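Local coordinates for 6-phosphogluconolactonase (Leishmania braziliensis, PDB 3CSS), which probably hydrolyses 6-phosphogluconolactone to 6-phosphogluconate, the second step in the oxidative stage of the pentose phosphate pathway, at residues G167-F173 with P241-F245. Coordinates in Å, arbitrary orientation, origin at the centre of the assembly. Residues are numbered along the deposited sequence.
Sequences GHTASIF and PVSRF
Start at G167, where the loop between strands 158-162 and 186-189 meets the start of a 3-10 turn that leads toward strand 252-257. G167 CA lies 4.4 Å from P241 CA, and phi/psi of 89/-1 already demands glycine; an ideal CB would clash with P241 CB. The carbonyl G167 O is the polar anchor: S243 N donates to it at 3.1 Å (138° at the hydrogen), and S243 OG, swung round by a p rotamer, donates at 2.9 Å. V242, chi1 p, pushes CG1 into the curl of the loop, 3.3 Å from G167 O, 3.7 Å from H168 CA and 3.4 Å from I172 O. The curl is closed by a hydrogen bond from I172 N to T169 O (2.8 Å), and A170, with positive phi (47/-133), lets the chain turn back so that I172 as well as T169 meets F245. T169 (t) aims CG2 at F245 CE2, 3.6 Å away, while its OG1 hydrogen-bonds to G162 O. I172 (m, t) extends CD1 to 3.6 Å from F245 CZ; F245 takes chi1 p, and I172 and F245 also rest on helix 206-211. H168 has its CB away from the turn, chi1 an off-well 92°, and ND1 hydrogen-bonded to D166 OD1. G167 to S171 form the GHxAS end of the family's GxGxDGHxAS-type motif, so H168 probably lies by the active site, as in relatives. Chemically, one carbonyl oxygen accepting two hydrogen bonds from S243 ties the loop to the 3-10 segment, amid largely buried apolar packing.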
ATOM      1  N   GLY A 167       2.979 -13.779   3.394  1.00 14.09           N
ATOM      2  CA  GLY A 167       2.224 -13.643   2.146  1.00 14.30           C
ATOM      3  C   GLY A 167       1.272 -12.454   2.085  1.00 14.07           C
ATOM      4  O   GLY A 167       0.578 -12.262   1.083  1.00 15.16           O
ATOM      5  N   HIS A 168       1.193 -11.656   3.159  1.00 14.51           N
ATOM      6  CA  HIS A 168       0.314 -10.499   3.183  1.00 15.38           C
ATOM      7  C   HIS A 168       0.899  -9.344   2.359  1.00 15.24           C
ATOM      8  O   HIS A 168       2.099  -9.298   2.082  1.00 16.37           O
ATOM      9  CB  HIS A 168      -0.004 -10.057   4.634  1.00 16.21           C
ATOM     10  CG  HIS A 168       0.916  -9.024   5.192  1.00 16.88           C
ATOM     11  ND1 HIS A 168       2.116  -9.337   5.791  1.00 16.82           N
ATOM     12  CD2 HIS A 168       0.783  -7.678   5.304  1.00 19.54           C
ATOM     13  CE1 HIS A 168       2.709  -8.229   6.203  1.00 20.95           C
ATOM     14  NE2 HIS A 168       1.917  -7.205   5.929  1.00 20.87           N
ATOM     15  N   THR A 169       0.025  -8.410   1.996  1.00 15.65           N
ATOM     16  CA  THR A 169       0.431  -7.129   1.445  1.00 15.39           C
ATOM     17  C   THR A 169      -0.529  -6.085   2.058  1.00 15.40           C
ATOM     18  O   THR A 169      -1.591  -6.442   2.618  1.00 15.09           O
ATOM     19  CB  THR A 169       0.386  -7.132  -0.105  1.00 15.75           C
ATOM     20  OG1 THR A 169       0.986  -5.936  -0.624  1.00 16.63           O
ATOM     21  CG2 THR A 169      -1.056  -7.299  -0.648  1.00 15.34           C
ATOM     22  N   ALA A 170      -0.143  -4.821   2.002  1.00 15.34           N
ATOM     23  CA  ALA A 170      -0.870  -3.771   2.725  1.00 15.10           C
ATOM     24  C   ALA A 170      -1.108  -4.262   4.165  1.00 15.57           C
ATOM     25  O   ALA A 170      -0.165  -4.740   4.778  1.00 15.44           O
ATOM     26  CB  ALA A 170      -2.178  -3.427   1.995  1.00 15.59           C
ATOM     27  N   SER A 171      -2.314  -4.142   4.718  1.00 16.38           N
ATOM     28  CA  SER A 171      -2.653  -4.903   5.960  1.00 16.08           C
ATOM     29  C   SER A 171      -3.765  -5.918   5.667  1.00 16.64           C
ATOM     30  O   SER A 171      -4.686  -6.134   6.471  1.00 16.91           O
ATOM     31  CB  SER A 171      -2.981  -3.987   7.141  1.00 16.83           C
ATOM     32  OG  SER A 171      -1.785  -3.442   7.685  1.00 16.61           O
ATOM     33  N   ILE A 172      -3.640  -6.556   4.495  1.00 16.75           N
ATOM     34  CA  ILE A 172      -4.550  -7.610   4.081  1.00 16.73           C
ATOM     35  C   ILE A 172      -3.877  -8.924   4.511  1.00 16.66           C
ATOM     36  O   ILE A 172      -3.067  -9.507   3.755  1.00 16.88           O
ATOM     37  CB  ILE A 172      -4.818  -7.561   2.547  1.00 16.07           C
ATOM     38  CG1 ILE A 172      -5.456  -6.207   2.176  1.00 17.20           C
ATOM     39  CG2 ILE A 172      -5.738  -8.729   2.151  1.00 16.31           C
ATOM     40  CD1 ILE A 172      -5.444  -5.852   0.676  1.00 19.33           C
ATOM     41  N   PHE A 173      -4.141  -9.317   5.760  1.00 17.01           N
ATOM     42  CA  PHE A 173      -3.499 -10.480   6.385  1.00 17.26           C
ATOM     43  C   PHE A 173      -4.291 -11.760   6.145  1.00 17.61           C
ATOM     44  O   PHE A 173      -5.514 -11.716   6.023  1.00 17.89           O
ATOM     45  CB  PHE A 173      -3.322 -10.271   7.898  1.00 16.89           C
ATOM     46  CG  PHE A 173      -2.236  -9.287   8.252  1.00 14.68           C
ATOM     47  CD1 PHE A 173      -0.895  -9.665   8.257  1.00 13.65           C
ATOM     48  CD2 PHE A 173      -2.546  -7.976   8.556  1.00 15.71           C
ATOM     49  CE1 PHE A 173       0.098  -8.764   8.575  1.00 16.37           C
ATOM     50  CE2 PHE A 173      -1.558  -7.070   8.866  1.00 15.57           C
ATOM     51  CZ  PHE A 173      -0.235  -7.458   8.867  1.00 15.33           C
ATOM     52  N   PRO A 241      -0.140 -17.606  -1.204  1.00 13.12           N
ATOM     53  CA  PRO A 241      -0.176 -16.366  -0.406  1.00 13.08           C
ATOM     54  C   PRO A 241      -1.456 -15.585  -0.623  1.00 13.46           C
ATOM     55  O   PRO A 241      -1.994 -15.591  -1.731  1.00 12.76           O
ATOM     56  CB  PRO A 241       1.020 -15.565  -0.953  1.00 13.24           C
ATOM     57  CG  PRO A 241       1.113 -15.974  -2.376  1.00 12.90           C
ATOM     58  CD  PRO A 241       0.713 -17.463  -2.406  1.00 13.66           C
ATOM     59  N   VAL A 242      -1.939 -14.903   0.416  1.00 13.55           N
ATOM     60  CA  VAL A 242      -3.138 -14.106   0.288  1.00 13.82           C
ATOM     61  C   VAL A 242      -2.949 -13.033  -0.819  1.00 13.29           C
ATOM     62  O   VAL A 242      -3.911 -12.694  -1.543  1.00 15.09           O
ATOM     63  CB  VAL A 242      -3.572 -13.503   1.655  1.00 13.41           C
ATOM     64  CG1 VAL A 242      -2.626 -12.412   2.044  1.00 14.77           C
ATOM     65  CG2 VAL A 242      -5.034 -13.036   1.616  1.00 16.65           C
ATOM     66  N   SER A 243      -1.693 -12.614  -1.036  1.00 12.96           N
ATOM     67  CA  SER A 243      -1.403 -11.600  -2.058  0.50 12.84           C
ATOM     68  C   SER A 243      -1.555 -12.067  -3.523  1.00 12.52           C
ATOM     69  O   SER A 243      -1.439 -11.255  -4.449  1.00 13.33           O
ATOM     70  CB  SER A 243      -0.020 -10.992  -1.811  0.50 12.69           C
ATOM     71  OG  SER A 243       0.957 -12.006  -1.814  0.50 14.87           O
ATOM     72  N   ARG A 244      -1.883 -13.349  -3.743  1.00 12.59           N
ATOM     73  CA  ARG A 244      -2.261 -13.821  -5.073  1.00 12.55           C
ATOM     74  C   ARG A 244      -3.448 -13.039  -5.663  1.00 12.07           C
ATOM     75  O   ARG A 244      -3.633 -13.047  -6.886  1.00 13.12           O
ATOM     76  CB  ARG A 244      -2.527 -15.324  -5.071  1.00 12.66           C
ATOM     77  CG  ARG A 244      -2.669 -15.928  -6.456  1.00 12.21           C
ATOM     78  CD  ARG A 244      -2.817 -17.447  -6.449  1.00 13.46           C
ATOM     79  NE  ARG A 244      -3.130 -17.946  -7.801  1.00 12.57           N
ATOM     80  CZ  ARG A 244      -2.249 -18.191  -8.763  1.00 11.71           C
ATOM     81  NH1 ARG A 244      -0.957 -18.011  -8.583  1.00 12.87           N
ATOM     82  NH2 ARG A 244      -2.672 -18.648  -9.932  1.00 13.27           N
ATOM     83  N   PHE A 245      -4.237 -12.325  -4.841  1.00 12.44           N
ATOM     84  CA  PHE A 245      -5.297 -11.468  -5.408  1.00 12.57           C
ATOM     85  C   PHE A 245      -4.758 -10.423  -6.397  1.00 12.12           C
ATOM     86  O   PHE A 245      -5.510  -9.889  -7.236  1.00 11.91           O
ATOM     87  CB  PHE A 245      -6.148 -10.794  -4.314  1.00 13.23           C
ATOM     88  CG  PHE A 245      -5.494  -9.614  -3.650  1.00 14.55           C
ATOM     89  CD1 PHE A 245      -5.555  -8.344  -4.225  1.00 13.82           C
ATOM     90  CD2 PHE A 245      -4.829  -9.759  -2.421  1.00 14.03           C
ATOM     91  CE1 PHE A 245      -4.933  -7.258  -3.607  1.00 13.85           C
ATOM     92  CE2 PHE A 245      -4.239  -8.666  -1.789  1.00 14.58           C
ATOM     93  CZ  PHE A 245      -4.287  -7.423  -2.390  1.00 15.26           C
TER